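Local structure of Alr4995 protein (Nostoc sp., 6LRF) at residues 488-492 / 623-629; 498-502 / 539-544; 507-511 / 684-688; 528-532 / 556-561; 570-574 / 587-591. The protein hydrolyses arginine as an arginine dihydrolase and, as a bifunctional enzyme, also acts as an ornithine cyclodeaminase. One frame throughout, in Å; residues are numbered along the deposited sequence.

Contact 1: 488-492 / 623-629; sequences GGKVV and HLEGAEM
Lys490, Val492 and Met629, a selenomethionine, carry most of this contact, in which two neighbouring parallel strands pair, Val491 with Met629, CA atoms 4.9 Å apart. Lys490 is extended, with all four chi angles t. Lys490 NZ donates to His623 O in helix 613-624 at 2.7 Å and to Glu625 O in the turn that follows at 2.9 Å. Water 1 joins Lys490 NZ (2.9 Å) to His623 ND1 (2.8 Å). This turn is of type II, Leu624 to Ala627, with Gly626 at positive phi. Lys490 O accepts from Glu628 N at 2.9 Å and weakly from Met629 N at 3.4 Å. Val492 N donates to Met629 O at 2.9 Å. Val492 (chi1 t) sets CG1 4.0 Å from Leu624 CD2 and CG2 3.9 Å from Ala627 CB. Strands 491-495 and 629-633 are adjacent in the six-stranded parallel sheet of a Rossmann-type domain. Helix 467-486 packs on Val491 and Met629, and strand 519-523 meets Val492 and Leu624.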
# COMPACT_ATOMS: atom_id res chain seq x y z
N GLY B 488 14.02 24.96 -27.92
CA GLY B 488 14.90 25.67 -27.00
C GLY B 488 14.36 26.04 -25.61
O GLY B 488 14.97 26.86 -24.92
N GLY B 489 13.24 25.44 -25.21
CA GLY B 489 12.61 25.73 -23.92
C GLY B 489 13.39 25.26 -22.70
O GLY B 489 14.51 24.80 -22.81
N LYS B 490 12.80 25.40 -21.52
CA LYS B 490 13.53 25.06 -20.31
C LYS B 490 12.86 23.91 -19.56
O LYS B 490 11.66 23.94 -19.27
CB LYS B 490 13.66 26.29 -19.40
CG LYS B 490 14.52 26.09 -18.17
CD LYS B 490 14.46 27.31 -17.25
CE LYS B 490 15.62 27.34 -16.25
NZ LYS B 490 15.70 28.62 -15.49
N VAL B 491 13.63 22.87 -19.27
CA VAL B 491 13.10 21.73 -18.53
C VAL B 491 13.86 21.64 -17.21
O VAL B 491 15.09 21.70 -17.18
CB VAL B 491 13.23 20.42 -19.34
CG1 VAL B 491 12.85 19.22 -18.48
CG2 VAL B 491 12.36 20.49 -20.61
N VAL B 492 13.12 21.52 -16.11
CA VAL B 492 13.75 21.46 -14.79
C VAL B 492 13.44 20.09 -14.21
O VAL B 492 12.32 19.59 -14.33
CB VAL B 492 13.24 22.58 -13.86
CG1 VAL B 492 13.83 22.42 -12.46
CG2 VAL B 492 13.61 23.94 -14.42
N HIS B 623 15.97 29.37 -10.50
CA HIS B 623 16.13 28.41 -11.58
C HIS B 623 14.80 27.95 -12.15
O HIS B 623 14.74 27.46 -13.27
CB HIS B 623 16.95 27.21 -11.11
CG HIS B 623 18.38 27.55 -10.87
ND1 HIS B 623 19.23 27.92 -11.89
CD2 HIS B 623 19.11 27.62 -9.73
CE1 HIS B 623 20.42 28.18 -11.39
NE2 HIS B 623 20.38 28.01 -10.08
N LEU B 624 13.72 28.13 -11.39
CA LEU B 624 12.41 27.78 -11.90
C LEU B 624 11.87 28.80 -12.92
O LEU B 624 11.00 28.48 -13.71
CB LEU B 624 11.42 27.63 -10.74
CG LEU B 624 11.57 26.33 -9.92
CD1 LEU B 624 10.55 26.29 -8.80
CD2 LEU B 624 11.40 25.13 -10.82
N GLU B 625 12.41 30.02 -12.91
CA GLU B 625 11.96 31.06 -13.84
C GLU B 625 12.11 30.61 -15.29
O GLU B 625 13.17 30.12 -15.67
CB GLU B 625 12.74 32.36 -13.62
CG GLU B 625 12.44 33.04 -12.29
CD GLU B 625 13.27 34.30 -12.03
OE1 GLU B 625 14.12 34.65 -12.89
OE2 GLU B 625 13.07 34.93 -10.97
N GLY B 626 11.04 30.75 -16.08
CA GLY B 626 11.07 30.35 -17.48
C GLY B 626 10.82 28.87 -17.77
O GLY B 626 10.79 28.47 -18.93
N ALA B 627 10.66 28.06 -16.73
CA ALA B 627 10.44 26.62 -16.91
C ALA B 627 9.15 26.32 -17.68
O ALA B 627 8.11 26.88 -17.39
CB ALA B 627 10.40 25.91 -15.54
N GLU B 628 9.24 25.41 -18.67
CA GLU B 628 8.07 24.96 -19.42
C GLU B 628 7.61 23.60 -18.93
O GLU B 628 6.45 23.21 -19.05
CB GLU B 628 8.38 24.89 -20.91
CG GLU B 628 8.58 26.24 -21.60
CD GLU B 628 8.78 26.11 -23.12
OE1 GLU B 628 8.24 25.15 -23.73
OE2 GLU B 628 9.48 26.97 -23.70
N MSE B 629 8.55 22.85 -18.37
CA MSE B 629 8.22 21.56 -17.80
C MSE B 629 9.06 21.31 -16.58
O MSE B 629 10.24 21.66 -16.54
CB MSE B 629 8.43 20.45 -18.82
CG MSE B 629 8.17 19.06 -18.25
SE MSE B 629 8.12 17.65 -19.61
CE MSE B 629 6.52 18.25 -20.54
O HOH W 1 18.41 28.06 -14.57

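Contact 2: 498-502 / 539-544; sequences VVIHT and SLGVDM
This is a helix-to-turn packing contact, centred on a histidine ring, within the C-terminal Rossmann-type domain. Helix 498-501 directly follows strand 491-495 of the parallel sheet, so the contact lies at the C-terminal end of that strand. Thr502 N (3.1 Å) and Thr502 OG1 (2.8 Å) both bond to Val498 O. The other side is a type II turn from Ser539 to Val542, closed by Val542 N to Ser539 O at 2.9 Å. Gly541 has positive phi, and strand 542-543 follows. The backbones come nearest at His501 and Met544, with CA atoms 5.3 Å apart. His501 has chi1 m and chi2 157°, so its ring reaches the turn. Val542, chi1 t, lays CG2 over one ring face in a CH-pi contact, 3.7 Å from the centroid. Ser539 OG lies at the ring edge, 3.0 Å from His501 CD2, and is itself hydrogen-bonded to His529. Met544, a selenomethionine, packs its CG 3.5 Å from Ile500 O and 3.6 Å from His501 O. Helix 524-536 borders the contact through His529, whose ring meets His501. Helix 680-694 packs on Val498 and Val499, and Arg468 of the second subunit on Met544.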
# COMPACT_ATOMS: atom_id res chain seq x y z
N VAL B 498 16.00 7.67 -4.61
CA VAL B 498 15.36 6.50 -5.20
C VAL B 498 15.62 6.42 -6.71
O VAL B 498 15.56 5.34 -7.31
CB VAL B 498 13.85 6.51 -4.88
CG1 VAL B 498 13.11 5.48 -5.71
CG2 VAL B 498 13.66 6.21 -3.41
N VAL B 499 15.96 7.55 -7.33
CA VAL B 499 16.40 7.53 -8.72
C VAL B 499 17.66 6.66 -8.89
O VAL B 499 17.76 5.86 -9.82
CB VAL B 499 16.69 8.95 -9.24
CG1 VAL B 499 17.31 8.89 -10.66
CG2 VAL B 499 15.43 9.80 -9.23
N ILE B 500 18.62 6.82 -7.98
CA ILE B 500 19.86 6.05 -8.04
C ILE B 500 19.59 4.58 -7.71
O ILE B 500 19.98 3.69 -8.45
CB ILE B 500 20.90 6.61 -7.06
CG1 ILE B 500 21.14 8.09 -7.35
CG2 ILE B 500 22.19 5.84 -7.18
CD1 ILE B 500 21.50 8.35 -8.81
N HIS B 501 18.88 4.35 -6.61
CA HIS B 501 18.55 3.00 -6.15
C HIS B 501 17.85 2.12 -7.18
O HIS B 501 18.04 0.90 -7.18
CB HIS B 501 17.68 3.10 -4.91
CG HIS B 501 18.36 3.80 -3.77
ND1 HIS B 501 17.66 4.41 -2.75
CD2 HIS B 501 19.67 4.00 -3.51
CE1 HIS B 501 18.52 4.94 -1.89
NE2 HIS B 501 19.75 4.70 -2.34
N THR B 502 17.04 2.71 -8.05
CA THR B 502 16.24 1.91 -8.98
C THR B 502 16.97 1.75 -10.30
O THR B 502 16.44 1.20 -11.26
CB THR B 502 14.86 2.54 -9.22
OG1 THR B 502 15.03 3.88 -9.68
CG2 THR B 502 14.08 2.57 -7.93
N SER B 539 25.43 1.93 -3.09
CA SER B 539 24.52 2.99 -2.73
C SER B 539 23.85 2.67 -1.40
O SER B 539 23.03 1.75 -1.34
CB SER B 539 23.48 3.18 -3.84
OG SER B 539 22.61 4.25 -3.54
N LEU B 540 24.21 3.42 -0.35
CA LEU B 540 23.78 3.14 1.03
C LEU B 540 22.34 2.66 1.10
O LEU B 540 21.42 3.38 0.70
CB LEU B 540 23.94 4.38 1.91
CG LEU B 540 23.50 4.22 3.36
CD1 LEU B 540 24.22 3.06 4.02
CD2 LEU B 540 23.73 5.50 4.15
N GLY B 541 22.16 1.43 1.57
CA GLY B 541 20.83 0.87 1.79
C GLY B 541 20.26 0.01 0.67
O GLY B 541 19.32 -0.74 0.88
N VAL B 542 20.82 0.12 -0.53
CA VAL B 542 20.29 -0.63 -1.67
C VAL B 542 21.39 -1.32 -2.47
O VAL B 542 22.45 -0.74 -2.74
CB VAL B 542 19.45 0.29 -2.61
CG1 VAL B 542 19.02 -0.44 -3.87
CG2 VAL B 542 18.22 0.82 -1.87
N ASP B 543 21.16 -2.59 -2.81
CA ASP B 543 21.96 -3.26 -3.83
C ASP B 543 21.32 -2.95 -5.19
O ASP B 543 20.38 -3.63 -5.58
CB ASP B 543 22.02 -4.77 -3.59
CG ASP B 543 22.99 -5.49 -4.53
OD1 ASP B 543 23.41 -4.89 -5.55
OD2 ASP B 543 23.34 -6.66 -4.24
N MSE B 544 21.83 -1.93 -5.88
CA MSE B 544 21.21 -1.49 -7.14
C MSE B 544 21.08 -2.68 -8.10
O MSE B 544 19.98 -2.99 -8.56
CB MSE B 544 22.00 -0.35 -7.79
CG MSE B 544 21.19 0.43 -8.82
SE MSE B 544 22.22 1.22 -10.30
CE MSE B 544 23.02 -0.39 -11.04

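Contact 3: 507-511 / 684-688; sequences HLSRL and LSLLT
Two helices, 505-513 and 680-694, run side by side in roughly the same direction. Their axes in these segments approach to 9.7 Å and cross at 38°. The backbones are closest at His507 and Leu684, with CA atoms 5.9 Å apart. Leu684 starts the second segment. Its CB points at the partner helix and lies 3.8 Å from His507 CB. Leu684 CD2 lies 4.0 Å from Leu511 CD1. Ser685 comes next. Its CA sits over one face of the His507 ring, 3.8 Å from the centroid, in a CH-pi contact. His507 has chi1 m and chi2 -65°, which lays its ring against Ser685. Leu686 points away and packs on helix 467-486. Leu687, chi1 t and chi2 p, brings CD2 to 3.8 Å from Leu511 CD1, where Leu511 has chi1 m and chi2 t. Thr688 has the largest area covered by the other segment. Its OG1 lies 3.1 Å from His507 ND1, and is also 2.8 Å from Leu684 O and from Ser685 O. Its CB meets Arg510 NH1 at 3.9 Å, and its CG2 lies 4.3 Å from Leu511 CG. The Arg510 guanidinium is held by salt bridges to Glu514 and Asp692. The leucines thus form an apolar side beside a more polar one. Such packing of near-parallel helices beside a parallel beta sheet is characteristic of alpha/beta domains of the Rossmann type.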
# COMPACT_ATOMS: atom_id res chain seq x y z
N HIS B 507 20.09 6.68 -16.73
CA HIS B 507 19.15 7.27 -17.69
C HIS B 507 18.99 8.77 -17.47
O HIS B 507 18.94 9.53 -18.43
CB HIS B 507 17.80 6.58 -17.61
CG HIS B 507 17.85 5.12 -17.96
ND1 HIS B 507 18.19 4.68 -19.22
CD2 HIS B 507 17.64 4.02 -17.21
CE1 HIS B 507 18.17 3.36 -19.23
NE2 HIS B 507 17.84 2.93 -18.03
N LEU B 508 18.92 9.18 -16.21
CA LEU B 508 18.91 10.61 -15.91
C LEU B 508 20.20 11.26 -16.42
O LEU B 508 20.15 12.33 -17.00
CB LEU B 508 18.74 10.86 -14.40
CG LEU B 508 18.81 12.32 -13.95
CD1 LEU B 508 17.93 13.20 -14.84
CD2 LEU B 508 18.40 12.46 -12.50
N SER B 509 21.34 10.59 -16.21
CA SER B 509 22.63 11.05 -16.74
C SER B 509 22.57 11.30 -18.23
O SER B 509 23.09 12.29 -18.74
CB SER B 509 23.73 10.00 -16.49
OG SER B 509 24.14 9.99 -15.14
N ARG B 510 21.95 10.35 -18.92
CA ARG B 510 21.84 10.43 -20.37
C ARG B 510 20.98 11.63 -20.78
O ARG B 510 21.37 12.40 -21.66
CB ARG B 510 21.28 9.13 -20.92
CG ARG B 510 20.98 9.21 -22.39
CD ARG B 510 21.42 7.98 -23.15
NE ARG B 510 21.15 8.18 -24.56
CZ ARG B 510 20.11 7.64 -25.20
NH1 ARG B 510 19.27 6.84 -24.56
NH2 ARG B 510 19.94 7.90 -26.49
N LEU B 511 19.82 11.78 -20.14
CA LEU B 511 18.98 12.96 -20.37
C LEU B 511 19.74 14.29 -20.26
O LEU B 511 19.57 15.18 -21.10
CB LEU B 511 17.80 12.96 -19.39
CG LEU B 511 16.72 11.93 -19.67
CD1 LEU B 511 15.67 12.00 -18.58
CD2 LEU B 511 16.09 12.18 -21.03
N LEU B 684 12.17 6.08 -16.15
CA LEU B 684 13.30 6.67 -16.87
C LEU B 684 13.82 5.76 -17.99
O LEU B 684 14.29 6.23 -19.02
CB LEU B 684 14.43 7.00 -15.90
CG LEU B 684 14.16 8.20 -14.98
CD1 LEU B 684 15.10 8.22 -13.78
CD2 LEU B 684 14.28 9.50 -15.76
N SER B 685 13.74 4.46 -17.77
CA SER B 685 14.21 3.53 -18.78
C SER B 685 13.37 3.68 -20.07
O SER B 685 13.91 3.90 -21.16
CB SER B 685 14.16 2.10 -18.26
OG SER B 685 14.92 1.26 -19.10
N LEU B 686 12.06 3.57 -19.92
CA LEU B 686 11.11 3.75 -21.01
C LEU B 686 11.23 5.11 -21.68
O LEU B 686 11.15 5.22 -22.90
CB LEU B 686 9.69 3.60 -20.48
CG LEU B 686 9.34 2.24 -19.90
CD1 LEU B 686 8.03 2.33 -19.14
CD2 LEU B 686 9.26 1.23 -21.04
N LEU B 687 11.38 6.15 -20.86
CA LEU B 687 11.50 7.51 -21.38
C LEU B 687 12.68 7.63 -22.33
O LEU B 687 12.57 8.22 -23.41
CB LEU B 687 11.63 8.51 -20.24
CG LEU B 687 11.81 9.97 -20.66
CD1 LEU B 687 10.52 10.50 -21.31
CD2 LEU B 687 12.21 10.82 -19.46
N THR B 688 13.82 7.06 -21.95
CA THR B 688 15.00 7.13 -22.82
C THR B 688 14.84 6.24 -24.06
O THR B 688 15.27 6.61 -25.16
CB THR B 688 16.30 6.76 -22.06
OG1 THR B 688 16.04 5.66 -21.17
CG2 THR B 688 16.81 7.96 -21.25

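Contact 4: 528-532 / 556-561; sequences VHDIE and HHLKVI
A buried histidine-carboxylate pair joins two helices here, with an apolar patch beside it. His557 ND1 donates to Glu532 OE1 at 3.0 Å, with an almost straight N-H...O angle of 175°. His557 has chi1 t and chi2 69°. Glu532 is extended, chi1 and chi2 both t, and its OE1 lies at the ring edge, near its plane. Both carboxylate oxygens have further partners: Leu540 N bonds to OE1, and Thr538 OG1 to OE2. Glu532 OE2 also lies 3.5 Å from His556 CB. Helices 524-536 and 554-567 cross steeply, at 102° between their local axes, which approach to 9.5 Å. The crossing belongs to the C-terminal Rossmann-type domain, and its short CA distances are 6.1 Å for Glu532-Val560 and 6.7 Å for Val528-Ile561. Val528, chi1 t, places CG1 over one face of the His557 ring in a CH-pi contact, 3.6 Å from the centroid. The same Val528 CG1 meets Ile561 CG1 at 3.8 Å and Val560 CG1 at 4.2 Å. Ile531 CG2 packs 3.6 Å from Val560 CG1, and Glu532 CB lies 4.0 Å from Val560 CG2. The rings of His529 and His557 meet obliquely, planes at 55° and centroids 4.9 Å apart. His557 CE1 lies over one face of the His529 ring, 3.7 Å from His529 NE2, while His529 ND1 is hydrogen-bonded to Ser539.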
# COMPACT_ATOMS: atom_id res chain seq x y z
N VAL B 528 25.00 12.53 -2.86
CA VAL B 528 25.92 11.56 -2.25
C VAL B 528 25.71 10.15 -2.84
O VAL B 528 26.67 9.46 -3.13
CB VAL B 528 25.77 11.47 -0.72
CG1 VAL B 528 26.75 10.43 -0.16
CG2 VAL B 528 26.04 12.82 -0.06
N HIS B 529 24.46 9.73 -3.01
CA HIS B 529 24.17 8.40 -3.55
C HIS B 529 24.64 8.25 -4.99
O HIS B 529 25.15 7.21 -5.37
CB HIS B 529 22.67 8.09 -3.46
CG HIS B 529 22.22 7.74 -2.08
ND1 HIS B 529 22.13 6.44 -1.64
CD2 HIS B 529 21.87 8.52 -1.03
CE1 HIS B 529 21.72 6.44 -0.38
NE2 HIS B 529 21.56 7.69 0.01
N ASP B 530 24.45 9.29 -5.79
CA ASP B 530 24.89 9.27 -7.18
C ASP B 530 26.41 9.14 -7.24
O ASP B 530 26.95 8.34 -8.00
CB ASP B 530 24.44 10.53 -7.92
CG ASP B 530 25.08 10.65 -9.31
OD1 ASP B 530 24.74 9.85 -10.21
OD2 ASP B 530 25.89 11.59 -9.50
N ILE B 531 27.09 9.93 -6.42
CA ILE B 531 28.54 9.90 -6.43
C ILE B 531 29.01 8.55 -5.88
O ILE B 531 29.89 7.94 -6.46
CB ILE B 531 29.11 11.07 -5.65
CG1 ILE B 531 28.76 12.36 -6.39
CG2 ILE B 531 30.62 10.92 -5.51
CD1 ILE B 531 29.15 13.65 -5.67
N GLU B 532 28.39 8.05 -4.81
CA GLU B 532 28.77 6.74 -4.27
C GLU B 532 28.61 5.62 -5.31
O GLU B 532 29.50 4.78 -5.46
CB GLU B 532 27.94 6.40 -3.03
CG GLU B 532 28.48 5.19 -2.27
CD GLU B 532 27.49 4.63 -1.26
OE1 GLU B 532 26.48 5.30 -0.92
OE2 GLU B 532 27.70 3.48 -0.83
N HIS B 556 31.39 3.22 2.90
CA HIS B 556 31.45 3.75 1.54
C HIS B 556 30.76 5.11 1.46
O HIS B 556 31.23 6.02 0.77
CB HIS B 556 30.82 2.78 0.54
CG HIS B 556 31.71 1.63 0.17
ND1 HIS B 556 31.43 0.77 -0.88
CD2 HIS B 556 32.88 1.19 0.71
CE1 HIS B 556 32.39 -0.13 -0.98
NE2 HIS B 556 33.28 0.10 -0.03
N HIS B 557 29.64 5.24 2.16
CA HIS B 557 28.85 6.48 2.16
C HIS B 557 29.59 7.66 2.80
O HIS B 557 29.69 8.74 2.21
CB HIS B 557 27.54 6.23 2.88
CG HIS B 557 26.46 7.21 2.54
ND1 HIS B 557 25.85 7.24 1.30
CD2 HIS B 557 25.88 8.19 3.27
CE1 HIS B 557 24.94 8.20 1.29
NE2 HIS B 557 24.94 8.79 2.47
N LEU B 558 30.08 7.44 4.01
CA LEU B 558 30.87 8.43 4.74
C LEU B 558 32.18 8.76 4.02
O LEU B 558 32.62 9.91 4.03
CB LEU B 558 31.16 7.94 6.16
CG LEU B 558 30.18 8.40 7.23
CD1 LEU B 558 30.35 9.91 7.48
CD2 LEU B 558 28.75 8.08 6.82
N LYS B 559 32.80 7.74 3.41
CA LYS B 559 34.02 7.98 2.63
C LYS B 559 33.77 8.97 1.52
O LYS B 559 34.58 9.86 1.27
CB LYS B 559 34.56 6.68 2.02
CG LYS B 559 35.59 6.92 0.93
CD LYS B 559 36.39 5.66 0.59
CE LYS B 559 37.62 6.00 -0.25
NZ LYS B 559 38.62 4.89 -0.24
N VAL B 560 32.65 8.81 0.83
CA VAL B 560 32.34 9.70 -0.27
C VAL B 560 32.14 11.12 0.24
O VAL B 560 32.62 12.09 -0.36
CB VAL B 560 31.08 9.24 -1.04
CG1 VAL B 560 30.55 10.35 -1.95
CG2 VAL B 560 31.39 7.97 -1.84
N ILE B 561 31.43 11.26 1.36
CA ILE B 561 31.14 12.58 1.90
C ILE B 561 32.44 13.25 2.31
O ILE B 561 32.71 14.40 1.94
CB ILE B 561 30.17 12.50 3.08
CG1 ILE B 561 28.77 12.10 2.55
CG2 ILE B 561 30.12 13.85 3.82
CD1 ILE B 561 27.74 11.83 3.64

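Contact 5: 570-574 / 587-591; sequences IAKGV and CVRNQ
Val588 is the main bump of this small helix-to-helix contact in the Rossmann-type domain. It stands on the last turn of helix 583-589 and points at the first turn of helix 570-575. With chi1 t, it fits a shallow hollow lined by Ile570, Ala571 and Val574. Val588 CG2 lies 4.2 Å from Ile570 CG2, 4.0 Å from Ala571 CA and 4.3 Å from Ala571 CB. Val588 CG1 lies 4.0 Å from Val574 CG1. The small Ala571 side chain lets the backbones approach, with Ala571 and Val588 CA atoms 6.1 Å apart. Val574, also chi1 t, is the bump going the other way. Val574 CG1 sits over one face of the Arg589 guanidinium, 3.5 Å from Arg589 NH1. Arg589 has chi1 and chi2 both m, which brings its guanidinium back beside Val574. Beyond it the helix ends in a Schellman motif with Gln591 at positive phi. Ile570 also packs on Leu596 of strand 594-597 in the parallel sheet. The contact is therefore van der Waals packing, with no directed polar bond between the segments.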
# COMPACT_ATOMS: atom_id res chain seq x y z
N ILE B 570 31.81 19.36 -5.36
CA ILE B 570 31.58 18.36 -6.38
C ILE B 570 32.37 18.69 -7.66
O ILE B 570 32.94 17.80 -8.28
CB ILE B 570 30.08 18.23 -6.71
CG1 ILE B 570 29.33 17.65 -5.51
CG2 ILE B 570 29.86 17.34 -7.93
CD1 ILE B 570 27.81 17.71 -5.66
N ALA B 571 32.41 19.96 -8.04
CA ALA B 571 33.05 20.36 -9.29
C ALA B 571 34.55 20.06 -9.27
O ALA B 571 35.12 19.63 -10.28
CB ALA B 571 32.81 21.82 -9.57
N LYS B 572 35.19 20.30 -8.13
CA LYS B 572 36.61 19.99 -7.98
C LYS B 572 36.85 18.49 -7.94
O LYS B 572 37.89 18.00 -8.37
CB LYS B 572 37.17 20.68 -6.73
CG LYS B 572 37.28 22.20 -6.93
CD LYS B 572 38.02 22.91 -5.82
CE LYS B 572 38.15 24.40 -6.15
NZ LYS B 572 38.62 25.22 -4.98
N GLY B 573 35.87 17.74 -7.44
CA GLY B 573 35.92 16.29 -7.48
C GLY B 573 35.90 15.76 -8.90
O GLY B 573 36.54 14.76 -9.21
N VAL B 574 35.17 16.43 -9.78
CA VAL B 574 35.17 16.07 -11.20
C VAL B 574 36.48 16.49 -11.87
O VAL B 574 37.11 15.70 -12.56
CB VAL B 574 33.97 16.71 -11.93
CG1 VAL B 574 34.08 16.51 -13.45
CG2 VAL B 574 32.66 16.11 -11.41
N CYS B 587 26.19 17.07 -14.84
CA CYS B 587 25.83 18.47 -14.58
C CYS B 587 27.07 19.35 -14.65
O CYS B 587 27.04 20.43 -15.24
CB CYS B 587 25.14 18.64 -13.21
SG CYS B 587 23.45 18.03 -13.19
N VAL B 588 28.16 18.90 -14.04
CA VAL B 588 29.38 19.68 -14.06
C VAL B 588 29.94 19.77 -15.50
O VAL B 588 30.25 20.86 -15.98
CB VAL B 588 30.44 19.12 -13.09
CG1 VAL B 588 31.79 19.80 -13.29
CG2 VAL B 588 29.97 19.28 -11.64
N ARG B 589 30.01 18.64 -16.20
CA ARG B 589 30.63 18.63 -17.53
C ARG B 589 29.83 19.41 -18.57
O ARG B 589 30.40 19.97 -19.50
CB ARG B 589 30.82 17.18 -18.01
CG ARG B 589 32.11 16.52 -17.50
CD ARG B 589 33.39 17.12 -18.12
NE ARG B 589 34.58 16.33 -17.81
CZ ARG B 589 35.54 16.70 -16.97
NH1 ARG B 589 35.49 17.88 -16.36
NH2 ARG B 589 36.58 15.89 -16.74
N ASN B 590 28.52 19.44 -18.42
CA ASN B 590 27.69 20.16 -19.38
C ASN B 590 27.21 21.51 -18.86
O ASN B 590 26.41 22.18 -19.50
CB ASN B 590 26.51 19.29 -19.79
CG ASN B 590 26.95 18.03 -20.52
OD1 ASN B 590 27.15 18.03 -21.74
ND2 ASN B 590 27.12 16.94 -19.78
N GLN B 591 27.72 21.90 -17.70
CA GLN B 591 27.40 23.18 -17.08
C GLN B 591 25.89 23.38 -16.89
O GLN B 591 25.35 24.43 -17.22
CB GLN B 591 28.00 24.32 -17.90
CG GLN B 591 29.48 24.11 -18.17
CD GLN B 591 29.90 24.72 -19.48
OE1 GLN B 591 29.97 25.94 -19.61
NE2 GLN B 591 30.16 23.87 -20.48

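How the contacts relate
All five contacts lie in the C-terminal Rossmann-type domain. Contacts 2 and 4 are the most tightly coupled, with centres 12 Å apart and probable hydrogen bonds Ser539 OG to His529 ND1 (2.9 Å) and Leu540 N to Glu532 OE1 (3.0 Å). Contact 3 touches contact 2 through Val499 CG1, 3.9 Å from Leu684 CD1. Contact 4 touches contact 5 through Ile531 CD1, 4.0 Å from Ile570 CG1. Contact 1 stands apart, its nearest atoms about 8 Å from contact 3 and about 9 Å from contact 5. The arginine dihydrolase activity probably belongs to the N-terminal GME-family part. The domain holding these contacts is consistent with the cyclodeaminase activity, but no site residue can be assigned here.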